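Transketolase (Campylobacter jejuni, PDB 3M6L) belongs to the transketolase family of thiamine diphosphate-dependent enzymes and binds this cofactor and a calcium ion as a two-chain assembly. Local coordinates at residues T343-G348 with S371-L376; F417-E422 with I459-T464; F440-D445 with P495-L500. All blocks are in the same frame, centred on the assembly; numbering follows the deposited sequence.

Interaction 1. Residues T343-G348 with S371-L376; sequences TRDSNG and SNKTEL. With R5P (ribose-5-phosphate), chain F.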
loop_
_atom_site.group_PDB
_atom_site.type_symbol
_atom_site.label_atom_id
_atom_site.label_comp_id
_atom_site.label_asym_id
_atom_site.label_seq_id
_atom_site.Cartn_x
_atom_site.Cartn_y
_atom_site.Cartn_z
ATOM N N THR A 343 -23.834 -8.606 3.551
ATOM C CA THR A 343 -22.980 -9.265 4.506
ATOM C C THR A 343 -22.147 -8.258 5.327
ATOM O O THR A 343 -21.598 -8.637 6.391
ATOM C CB THR A 343 -22.082 -10.339 3.862
ATOM O OG1 THR A 343 -21.394 -9.731 2.752
ATOM C CG2 THR A 343 -22.862 -11.589 3.449
ATOM N N ARG A 344 -22.149 -7.001 4.957
ATOM C CA ARG A 344 -21.573 -6.026 5.857
ATOM C C ARG A 344 -22.431 -5.906 7.108
ATOM O O ARG A 344 -21.957 -5.614 8.124
ATOM C CB ARG A 344 -21.397 -4.626 5.236
ATOM C CG ARG A 344 -22.629 -3.944 4.694
ATOM C CD ARG A 344 -22.376 -2.494 4.347
ATOM N NE ARG A 344 -23.496 -1.893 3.647
ATOM C CZ ARG A 344 -23.661 -0.620 3.422
ATOM N NH1 ARG A 344 -22.831 0.262 3.892
ATOM N NH2 ARG A 344 -24.732 -0.242 2.749
ATOM N N ASP A 345 -23.727 -6.086 6.933
ATOM C CA ASP A 345 -24.669 -5.986 8.067
ATOM C C ASP A 345 -24.701 -7.242 8.943
ATOM O O ASP A 345 -24.647 -7.146 10.206
ATOM C CB ASP A 345 -26.105 -5.730 7.565
ATOM C CG ASP A 345 -26.293 -4.349 6.943
ATOM O OD1 ASP A 345 -25.667 -3.359 7.357
ATOM O OD2 ASP A 345 -27.083 -4.233 5.976
ATOM N N SER A 346 -24.728 -8.440 8.351
ATOM C CA SER A 346 -24.540 -9.641 9.136
ATOM C C SER A 346 -23.232 -9.545 9.922
ATOM O O SER A 346 -23.105 -9.910 11.098
ATOM C CB SER A 346 -24.655 -10.900 8.399
ATOM O OG SER A 346 -23.662 -10.929 7.298
ATOM N N ASN A 347 -22.176 -9.065 9.240
ATOM C CA ASN A 347 -20.921 -9.028 9.886
ATOM C C ASN A 347 -20.878 -8.085 11.107
ATOM O O ASN A 347 -20.280 -8.412 12.131
ATOM C CB ASN A 347 -19.787 -8.671 8.886
ATOM C CG ASN A 347 -18.400 -8.883 9.494
ATOM O OD1 ASN A 347 -17.718 -7.842 9.853
ATOM N ND2 ASN A 347 -17.987 -10.069 9.652
ATOM N N GLY A 348 -21.500 -6.920 10.980
ATOM C CA GLY A 348 -21.493 -5.952 12.049
ATOM C C GLY A 348 -22.236 -6.550 13.271
ATOM O O GLY A 348 -21.817 -6.392 14.474
ATOM N N SER A 371 -20.237 3.013 7.405
ATOM C CA SER A 371 -20.399 2.336 6.126
ATOM C C SER A 371 -19.914 0.901 6.195
ATOM O O SER A 371 -20.471 0.016 5.564
ATOM C CB SER A 371 -19.567 3.085 5.088
ATOM O OG SER A 371 -19.881 2.576 3.844
ATOM N N ASN A 372 -18.844 0.664 6.932
ATOM C CA ASN A 372 -18.366 -0.719 7.194
ATOM C C ASN A 372 -19.284 -1.522 8.109
ATOM O O ASN A 372 -19.185 -2.744 8.190
ATOM C CB ASN A 372 -16.956 -0.734 7.760
ATOM C CG ASN A 372 -15.860 -0.198 6.773
ATOM O OD1 ASN A 372 -15.976 -0.174 5.481
ATOM N ND2 ASN A 372 -14.803 0.237 7.366
ATOM N N LYS A 373 -20.100 -0.769 8.892
ATOM C CA LYS A 373 -21.012 -1.332 9.935
ATOM C C LYS A 373 -20.181 -1.964 11.042
ATOM O O LYS A 373 -20.550 -3.003 11.563
ATOM C CB LYS A 373 -22.034 -2.341 9.366
ATOM C CG LYS A 373 -22.907 -1.782 8.255
ATOM C CD LYS A 373 -23.593 -0.496 8.572
ATOM C CE LYS A 373 -24.464 0.097 7.473
ATOM N NZ LYS A 373 -25.773 -0.587 7.487
ATOM N N THR A 374 -19.120 -1.305 11.469
ATOM C CA THR A 374 -18.251 -1.811 12.497
ATOM C C THR A 374 -18.414 -1.214 13.894
ATOM O O THR A 374 -17.735 -1.628 14.819
ATOM C CB THR A 374 -16.732 -1.735 11.980
ATOM O OG1 THR A 374 -16.460 -0.381 11.657
ATOM C CG2 THR A 374 -16.566 -2.687 10.836
ATOM N N GLU A 375 -19.360 -0.301 14.104
ATOM C CA GLU A 375 -19.492 0.273 15.443
ATOM C C GLU A 375 -19.913 -0.802 16.436
ATOM O O GLU A 375 -20.824 -1.608 16.179
ATOM C CB GLU A 375 -20.604 1.335 15.468
ATOM C CG GLU A 375 -20.695 2.064 16.864
ATOM C CD GLU A 375 -21.587 3.270 16.842
ATOM O OE1 GLU A 375 -22.568 3.252 16.072
ATOM O OE2 GLU A 375 -21.320 4.229 17.614
ATOM N N LEU A 376 -19.239 -0.817 17.592
ATOM C CA LEU A 376 -19.573 -1.749 18.635
ATOM C C LEU A 376 -20.508 -0.956 19.589
ATOM O O LEU A 376 -20.098 -0.038 20.250
ATOM C CB LEU A 376 -18.314 -2.240 19.313
ATOM C CG LEU A 376 -17.275 -2.918 18.363
ATOM C CD1 LEU A 376 -15.980 -3.150 19.221
ATOM C CD2 LEU A 376 -17.841 -4.155 17.710
HETATM C C1 R5P F . -15.809 7.377 -0.642
HETATM O O1 R5P F . -15.178 8.475 -1.381
HETATM C C2 R5P F . -17.235 7.735 -0.195
HETATM O O2 R5P F . -17.291 8.540 0.999
HETATM C C3 R5P F . -18.302 6.607 -0.149
HETATM O O3 R5P F . -19.074 7.102 -1.236
HETATM C C4 R5P F . -19.421 6.488 0.937
HETATM O O4 R5P F . -18.880 6.818 2.232
HETATM C C5 R5P F . -20.238 5.138 0.902
HETATM O O5 R5P F . -21.620 5.166 1.441
HETATM P P R5P F . -22.499 3.787 1.688
HETATM O O1P R5P F . -22.420 3.279 3.233
HETATM O O2P R5P F . -21.788 2.769 0.644
HETATM O O3P R5P F . -23.938 3.833 1.278
HETATM O O HOH W 1 -19.095 -5.371 8.878
#

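Interaction 2. Residues F417-E422 with I459-T464; sequences FFIFSE and IEQLST. With TPP (thiamine diphosphate), chain C.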
loop_
_atom_site.group_PDB
_atom_site.type_symbol
_atom_site.label_atom_id
_atom_site.label_comp_id
_atom_site.label_asym_id
_atom_site.label_seq_id
_atom_site.Cartn_x
_atom_site.Cartn_y
_atom_site.Cartn_z
ATOM N N PHE A 417 -12.946 -0.188 3.315
ATOM C CA PHE A 417 -13.513 -0.700 2.065
ATOM C C PHE A 417 -12.459 -1.621 1.488
ATOM O O PHE A 417 -11.237 -1.329 1.560
ATOM C CB PHE A 417 -13.836 0.414 1.061
ATOM C CG PHE A 417 -14.931 1.344 1.403
ATOM C CD1 PHE A 417 -16.004 0.933 2.171
ATOM C CD2 PHE A 417 -14.908 2.674 0.916
ATOM C CE1 PHE A 417 -17.016 1.843 2.386
ATOM C CE2 PHE A 417 -15.923 3.516 1.162
ATOM C CZ PHE A 417 -16.960 3.078 1.895
ATOM N N PHE A 418 -12.882 -2.686 0.803
ATOM C CA PHE A 418 -11.921 -3.664 0.237
ATOM C C PHE A 418 -10.908 -3.004 -0.722
ATOM O O PHE A 418 -9.754 -3.393 -0.779
ATOM C CB PHE A 418 -12.692 -4.789 -0.463
ATOM C CG PHE A 418 -11.946 -6.019 -0.837
ATOM C CD1 PHE A 418 -10.803 -6.495 -0.114
ATOM C CD2 PHE A 418 -12.384 -6.791 -1.930
ATOM C CE1 PHE A 418 -10.171 -7.650 -0.499
ATOM C CE2 PHE A 418 -11.768 -7.938 -2.215
ATOM C CZ PHE A 418 -10.663 -8.375 -1.529
ATOM N N ILE A 419 -11.361 -2.021 -1.492
ATOM C CA ILE A 419 -10.426 -1.355 -2.457
ATOM C C ILE A 419 -9.282 -0.745 -1.698
ATOM O O ILE A 419 -8.118 -0.735 -2.113
ATOM C CB ILE A 419 -11.170 -0.316 -3.379
ATOM C CG1 ILE A 419 -10.185 0.233 -4.444
ATOM C CG2 ILE A 419 -11.684 0.777 -2.541
ATOM C CD1 ILE A 419 -9.485 -0.835 -5.266
ATOM N N PHE A 420 -9.547 -0.233 -0.509
ATOM C CA PHE A 420 -8.464 0.433 0.261
ATOM C C PHE A 420 -7.660 -0.499 1.173
ATOM O O PHE A 420 -6.756 -0.089 1.908
ATOM C CB PHE A 420 -9.006 1.702 0.964
ATOM C CG PHE A 420 -9.737 2.681 0.020
ATOM C CD1 PHE A 420 -9.195 3.050 -1.167
ATOM C CD2 PHE A 420 -10.986 3.135 0.313
ATOM C CE1 PHE A 420 -9.855 3.931 -2.053
ATOM C CE2 PHE A 420 -11.634 3.996 -0.538
ATOM C CZ PHE A 420 -11.099 4.321 -1.726
ATOM N N SER A 421 -7.904 -1.793 1.038
ATOM C CA SER A 421 -7.013 -2.804 1.549
ATOM C C SER A 421 -5.613 -2.561 0.980
ATOM O O SER A 421 -4.611 -2.880 1.656
ATOM C CB SER A 421 -7.461 -4.218 1.344
ATOM O OG SER A 421 -7.394 -4.547 -0.029
ATOM N N GLU A 422 -5.537 -2.039 -0.244
ATOM C CA GLU A 422 -4.250 -1.782 -0.883
ATOM C C GLU A 422 -3.423 -0.819 -0.057
ATOM O O GLU A 422 -2.194 -0.894 -0.204
ATOM C CB GLU A 422 -4.416 -1.354 -2.329
ATOM C CG GLU A 422 -5.091 -2.474 -3.128
ATOM C CD GLU A 422 -4.903 -2.360 -4.576
ATOM O OE1 GLU A 422 -4.825 -1.211 -5.128
ATOM O OE2 GLU A 422 -4.889 -3.445 -5.226
ATOM N N ILE A 459 -11.368 -5.237 -8.053
ATOM C CA ILE A 459 -11.211 -6.156 -9.174
ATOM C C ILE A 459 -10.153 -7.198 -8.853
ATOM O O ILE A 459 -10.410 -8.365 -8.989
ATOM C CB ILE A 459 -10.805 -5.416 -10.529
ATOM C CG1 ILE A 459 -11.817 -4.345 -10.904
ATOM C CG2 ILE A 459 -10.711 -6.462 -11.670
ATOM C CD1 ILE A 459 -13.239 -4.877 -11.322
ATOM N N GLU A 460 -8.913 -6.751 -8.569
ATOM C CA GLU A 460 -7.807 -7.648 -8.302
ATOM C C GLU A 460 -7.472 -7.986 -6.851
ATOM O O GLU A 460 -6.528 -8.767 -6.549
ATOM C CB GLU A 460 -6.550 -7.030 -8.998
ATOM C CG GLU A 460 -6.003 -5.737 -8.306
ATOM C CD GLU A 460 -6.685 -4.440 -8.690
ATOM O OE1 GLU A 460 -7.896 -4.371 -9.029
ATOM O OE2 GLU A 460 -5.986 -3.380 -8.686
ATOM N N GLN A 461 -8.170 -7.376 -5.900
ATOM C CA GLN A 461 -7.862 -7.523 -4.516
ATOM C C GLN A 461 -8.084 -8.956 -3.972
ATOM O O GLN A 461 -7.301 -9.430 -3.189
ATOM C CB GLN A 461 -8.559 -6.479 -3.598
ATOM C CG GLN A 461 -8.012 -5.025 -3.880
ATOM C CD GLN A 461 -8.425 -4.444 -5.269
ATOM O OE1 GLN A 461 -9.452 -4.792 -5.840
ATOM N NE2 GLN A 461 -7.540 -3.601 -5.843
ATOM N N LEU A 462 -9.104 -9.659 -4.451
ATOM C CA LEU A 462 -9.357 -11.037 -4.035
ATOM C C LEU A 462 -8.168 -11.901 -4.398
ATOM O O LEU A 462 -7.660 -12.705 -3.577
ATOM C CB LEU A 462 -10.645 -11.554 -4.700
ATOM C CG LEU A 462 -11.435 -12.663 -4.021
ATOM C CD1 LEU A 462 -11.664 -12.601 -2.455
ATOM C CD2 LEU A 462 -12.771 -12.738 -4.775
ATOM N N SER A 463 -7.604 -11.721 -5.635
ATOM C CA SER A 463 -6.376 -12.415 -6.031
ATOM C C SER A 463 -5.195 -12.141 -5.109
ATOM O O SER A 463 -4.467 -13.077 -4.777
ATOM C CB SER A 463 -5.929 -12.192 -7.491
ATOM O OG SER A 463 -6.979 -12.538 -8.413
ATOM N N THR A 464 -5.009 -10.867 -4.746
ATOM C CA THR A 464 -3.903 -10.532 -3.879
ATOM C C THR A 464 -3.965 -11.274 -2.517
ATOM O O THR A 464 -2.996 -11.867 -2.049
ATOM C CB THR A 464 -3.846 -9.041 -3.588
ATOM O OG1 THR A 464 -3.651 -8.317 -4.800
ATOM C CG2 THR A 464 -2.815 -8.684 -2.492
HETATM N "N1'" TPP C . -9.641 5.776 2.261
HETATM C "C2'" TPP C . -9.187 6.271 1.111
HETATM C CM2 TPP C . -7.717 6.058 0.804
HETATM N "N3'" TPP C . -9.893 6.928 0.165
HETATM C "C4'" TPP C . -11.213 7.064 0.326
HETATM N "N4'" TPP C . -11.880 7.657 -0.638
HETATM C "C5'" TPP C . -11.821 6.582 1.612
HETATM C "C6'" TPP C . -10.980 5.941 2.521
HETATM C "C7'" TPP C . -13.355 6.783 1.913
HETATM N N3 TPP C . -13.638 8.285 2.194
HETATM C C2 TPP C . -14.084 9.295 1.351
HETATM S S1 TPP C . -14.148 10.969 1.929
HETATM C C5 TPP C . -13.665 10.319 3.486
HETATM C C4 TPP C . -13.407 8.872 3.395
HETATM C CM4 TPP C . -12.885 8.185 4.595
HETATM C C6 TPP C . -13.474 11.119 4.752
HETATM C C7 TPP C . -14.174 12.463 4.870
HETATM O O7 TPP C . -13.184 13.216 4.295
HETATM P PA TPP C . -13.016 14.730 4.126
HETATM O O1A TPP C . -11.747 14.801 3.396
HETATM O O2A TPP C . -13.022 15.305 5.523
HETATM O O3A TPP C . -14.299 15.142 3.327
HETATM P PB TPP C . -15.609 16.049 3.562
HETATM O O1B TPP C . -15.878 16.637 2.237
HETATM O O2B TPP C . -15.390 17.015 4.692
HETATM O O3B TPP C . -16.698 15.162 4.068
HETATM O O HOH W 2 -3.981 -5.674 -4.126
#

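Interaction 3. Residues F440-D445 with P495-L500; sequences FIFTHD and PSAFVL. With R5P (ribose-5-phosphate), chain F.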
loop_
_atom_site.group_PDB
_atom_site.type_symbol
_atom_site.label_atom_id
_atom_site.label_comp_id
_atom_site.label_asym_id
_atom_site.label_seq_id
_atom_site.Cartn_x
_atom_site.Cartn_y
_atom_site.Cartn_z
ATOM N N PHE A 440 -9.295 -8.790 9.508
ATOM C CA PHE A 440 -9.436 -7.698 8.567
ATOM C C PHE A 440 -10.796 -7.657 7.974
ATOM O O PHE A 440 -11.255 -8.669 7.413
ATOM C CB PHE A 440 -8.352 -7.809 7.427
ATOM C CG PHE A 440 -6.984 -7.614 7.927
ATOM C CD1 PHE A 440 -6.338 -6.376 7.790
ATOM C CD2 PHE A 440 -6.272 -8.621 8.586
ATOM C CE1 PHE A 440 -5.033 -6.241 8.271
ATOM C CE2 PHE A 440 -5.024 -8.418 9.064
ATOM C CZ PHE A 440 -4.425 -7.217 8.889
ATOM N N ILE A 441 -11.486 -6.536 8.115
ATOM C CA ILE A 441 -12.895 -6.487 7.706
ATOM C C ILE A 441 -12.999 -5.548 6.493
ATOM O O ILE A 441 -12.667 -4.368 6.570
ATOM C CB ILE A 441 -13.721 -5.881 8.837
ATOM C CG1 ILE A 441 -13.518 -6.634 10.168
ATOM C CG2 ILE A 441 -15.158 -5.719 8.329
ATOM C CD1 ILE A 441 -13.765 -8.032 10.050
ATOM N N PHE A 442 -13.389 -6.106 5.334
ATOM C CA PHE A 442 -13.346 -5.382 4.121
ATOM C C PHE A 442 -14.721 -5.435 3.469
ATOM O O PHE A 442 -15.085 -6.449 2.876
ATOM C CB PHE A 442 -12.366 -6.018 3.110
ATOM C CG PHE A 442 -10.898 -6.031 3.540
ATOM C CD1 PHE A 442 -10.298 -4.935 4.185
ATOM C CD2 PHE A 442 -10.183 -7.123 3.294
ATOM C CE1 PHE A 442 -8.917 -4.978 4.495
ATOM C CE2 PHE A 442 -8.817 -7.201 3.627
ATOM C CZ PHE A 442 -8.233 -6.076 4.254
ATOM N N THR A 443 -15.419 -4.349 3.508
ATOM C CA THR A 443 -16.712 -4.223 2.889
ATOM C C THR A 443 -16.643 -3.654 1.447
ATOM O O THR A 443 -15.559 -3.229 0.892
ATOM C CB THR A 443 -17.691 -3.405 3.805
ATOM O OG1 THR A 443 -17.423 -2.011 3.711
ATOM C CG2 THR A 443 -17.600 -3.915 5.251
ATOM N N HIS A 444 -17.781 -3.561 0.788
ATOM C CA HIS A 444 -17.898 -2.960 -0.541
ATOM C C HIS A 444 -17.017 -3.676 -1.522
ATOM O O HIS A 444 -16.145 -3.102 -2.168
ATOM C CB HIS A 444 -17.570 -1.482 -0.453
ATOM C CG HIS A 444 -18.595 -0.696 0.311
ATOM N ND1 HIS A 444 -18.822 -0.899 1.655
ATOM C CD2 HIS A 444 -19.301 0.403 -0.049
ATOM C CE1 HIS A 444 -19.784 -0.058 2.037
ATOM N NE2 HIS A 444 -20.038 0.790 1.047
ATOM N N ASP A 445 -17.276 -4.934 -1.589
ATOM C CA ASP A 445 -16.364 -5.881 -2.227
ATOM C C ASP A 445 -16.343 -5.948 -3.769
ATOM O O ASP A 445 -15.420 -6.695 -4.280
ATOM C CB ASP A 445 -16.576 -7.345 -1.721
ATOM C CG ASP A 445 -17.882 -7.977 -2.171
ATOM O OD1 ASP A 445 -18.893 -7.264 -2.392
ATOM O OD2 ASP A 445 -17.875 -9.206 -2.421
ATOM N N PRO A 495 -4.073 -15.180 10.460
ATOM C CA PRO A 495 -5.071 -14.133 10.223
ATOM C C PRO A 495 -6.054 -14.399 9.144
ATOM O O PRO A 495 -5.829 -15.220 8.282
ATOM C CB PRO A 495 -4.263 -12.888 9.894
ATOM C CG PRO A 495 -2.947 -13.422 9.362
ATOM C CD PRO A 495 -2.712 -14.675 10.075
ATOM N N SER A 496 -7.189 -13.719 9.221
ATOM C CA SER A 496 -8.320 -13.868 8.233
ATOM C C SER A 496 -8.787 -12.446 7.747
ATOM O O SER A 496 -8.795 -11.496 8.522
ATOM C CB SER A 496 -9.528 -14.610 8.852
ATOM O OG SER A 496 -9.241 -15.965 9.162
ATOM N N ALA A 497 -9.276 -12.392 6.552
ATOM C CA ALA A 497 -9.978 -11.273 5.998
ATOM C C ALA A 497 -11.407 -11.693 5.737
ATOM O O ALA A 497 -11.625 -12.851 5.302
ATOM C CB ALA A 497 -9.294 -10.741 4.648
ATOM N N PHE A 498 -12.312 -10.760 5.926
ATOM C CA PHE A 498 -13.715 -10.921 5.645
ATOM C C PHE A 498 -14.117 -9.940 4.533
ATOM O O PHE A 498 -14.036 -8.709 4.679
ATOM C CB PHE A 498 -14.581 -10.685 6.927
ATOM C CG PHE A 498 -14.315 -11.721 7.933
ATOM C CD1 PHE A 498 -15.058 -12.886 8.053
ATOM C CD2 PHE A 498 -13.293 -11.521 8.813
ATOM C CE1 PHE A 498 -14.679 -13.831 9.014
ATOM C CE2 PHE A 498 -12.943 -12.456 9.731
ATOM C CZ PHE A 498 -13.651 -13.608 9.863
ATOM N N VAL A 499 -14.498 -10.493 3.385
ATOM C CA VAL A 499 -14.808 -9.754 2.186
ATOM C C VAL A 499 -16.284 -9.718 2.022
ATOM O O VAL A 499 -16.916 -10.768 1.804
ATOM C CB VAL A 499 -14.165 -10.356 0.923
ATOM C CG1 VAL A 499 -14.595 -9.631 -0.379
ATOM C CG2 VAL A 499 -12.664 -10.325 1.195
ATOM N N LEU A 500 -16.878 -8.516 2.199
ATOM C CA LEU A 500 -18.348 -8.386 2.506
ATOM C C LEU A 500 -18.998 -7.420 1.515
ATOM O O LEU A 500 -18.389 -6.433 1.083
ATOM C CB LEU A 500 -18.504 -7.840 3.943
ATOM C CG LEU A 500 -17.800 -8.646 4.981
ATOM C CD1 LEU A 500 -17.484 -7.909 6.327
ATOM C CD2 LEU A 500 -18.410 -9.994 5.203
HETATM C C1 R5P F . -15.809 7.377 -0.642
HETATM O O1 R5P F . -15.178 8.475 -1.381
HETATM C C2 R5P F . -17.235 7.735 -0.195
HETATM O O2 R5P F . -17.291 8.540 0.999
HETATM C C3 R5P F . -18.302 6.607 -0.149
HETATM O O3 R5P F . -19.074 7.102 -1.236
HETATM C C4 R5P F . -19.421 6.488 0.937
HETATM O O4 R5P F . -18.880 6.818 2.232
HETATM C C5 R5P F . -20.238 5.138 0.902
HETATM O O5 R5P F . -21.620 5.166 1.441
HETATM P P R5P F . -22.499 3.787 1.688
HETATM O O1P R5P F . -22.420 3.279 3.233
HETATM O O2P R5P F . -21.788 2.769 0.644
HETATM O O3P R5P F . -23.938 3.833 1.278
#

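Interaction 1. Residues T343-G348 with S371-L376
Ser-371 meets Arg-344 through its backbone and the phosphate of ribose-5-phosphate through its side chain. Its carbonyl O takes a hydrogen bond from Arg-344 NH1 at 2.9 Å, in the carbonyl plane on a lone pair and only 3° out of the guanidinium plane. In one of its two conformers, the hydroxyl OG donates to R5P O1P at 2.7 Å, and Arg-344 NH1 gives that same phosphate oxygen a bond of 3.1 Å. NH1 thus ties protein backbone to ligand, and its two bonds help to fix the rotation of the guanidinium, with NE weakly bonded to Arg-502 O. At Asn-372 the carbonyl O and Arg-344 O share one water, which has more acceptors in reach than protons. Lys-373, whose positive phi marks the end of helical geometry, presses its backbone against the other helix: its O lies 3.1 Å from Gly-348 CA. Its side chain bends at chi2 (-52°) and chi4 (81°), carrying CE over one face of the Arg-344 guanidinium and NZ to Asp-345 OD1, 2.8 Å away, on the syn side of the carboxylate, in a salt bridge. The contact sets the first turn of helix 343-357 against the end of helix 369-372; Asn-372 packs on strand 411-417 and hydrogen-bonds Thr-443 of strand 439-443, while Arg-344 also touches that residue.

Interaction 2. Residues F417-E422 with I459-T464
The backbones of 417-422 and 459-464 come no closer than 7.0 Å between CA atoms, at Ile-419 and Gln-461, so side chains bridge the gap near the start of helix 461-467. Gln-461 contributes the most buried area. Its CB sits over one face of the Phe-418 ring, 3.7 Å from the centroid and 20° off the normal, a CH-pi contact. Phe-418 is brought beneath it with CG opposite the backbone N (chi1 -167°). Beyond CB the glutamine bends at chi2 (69°), which turns its amide back between Ile-459 and Glu-422. There OE1 accepts from Ile-459 N at 3.0 Å, and NE2 donates a weak hydrogen bond to Glu-422 OE2 at 2.7 Å. The two bonds, one weak, support this amide orientation. Ile-419 CD1 lies 3.4 Å from NE2. Ser-421 OG returns a 2.7 Å bond to Phe-418 O, which also accepts from Ser-421 N. On the cofactor side, the Phe-420 ring has thiamine diphosphate N3' over one face and CG2 of the preceding Ile-419 over the centre of the other. Glu-422 OE2 and Glu-460 OE2 approach to 3.6 Å, their carboxylate planes nearly perpendicular. Lys-425 of the second subunit forms salt bridges to both, and Arg-429 of that subunit pairs with Glu-460; these cations probably keep the two buried carboxylates ionised and make their proximity part of the dimer interface.

Interaction 3. Residues F440-D445 with P495-L500
The Phe-440 ring has Ser-496 O at its edge, near the ring plane, while Phe-498 holds Phe-440 O in the same way and meets Ile-441 CD1 obliquely, CD1 to Phe-498 CD2 being 3.7 Å. Trp-486 of helix 479-491 stacks on the Phe-498 ring. Phe-442 brings CE2 to within 3.7 Å of Ala-497 CB, and the His-444 ring points NE2 at R5P O2P, a 2.7 Å hydrogen bond at its edge. At the ring's other nitrogen, ND1 donates to Thr-443 OG1, which lies 20° out of the ring plane. The phenylalanines ride on neighbouring parallel strands, 17° apart in direction, with His-444 just past the first, within the six-stranded parallel sheet of the pyrimidine-binding domain, a thiamine diphosphate-binding alpha/beta fold. The ladder runs Phe-440 N to Ser-496 O, Phe-498 N to Phe-440 O, Phe-442 N to Phe-498 O and Leu-500 N to Phe-442 O. Phe-440, Phe-442, Ala-497 and Val-499 share one face of the sheet; Ile-441 and Phe-498 share the other. Leu-500 CD1 reaches Ile-441 CG2 at 3.8 Å; past the ladder, Asp-445 CB abuts Val-499 CG1 at 3.3 Å, with the aspartate's OD2 turned to a salt bridge with Arg-475.

In the fold
All three contacts lie in the pyrimidine-binding domain and converge on the bound ligands. Interactions 1 and 3 hold different oxygens of the ribose-5-phosphate phosphate; their centres are 11 Å apart, and Asn-372 OD1 lies 2.9 Å from Thr-443 OG1, probably hydrogen-bonded. Arg-502 and Asp-452 of this chain and His-259 of the second subunit also bond this ligand. Interaction 2 faces the thiamine diphosphate pyrimidine, its centre 9 Å from that of interaction 3, to which it is joined by Phe-418 N and Thr-443 O at 2.7 Å. Phe-417 connects all three: its CD1 lies 3.5 Å from Asn-372 OD1 and its CE1 3.4 Å from His-444 ND1, placing the phosphate-binding residues beside the segment that lines the cofactor.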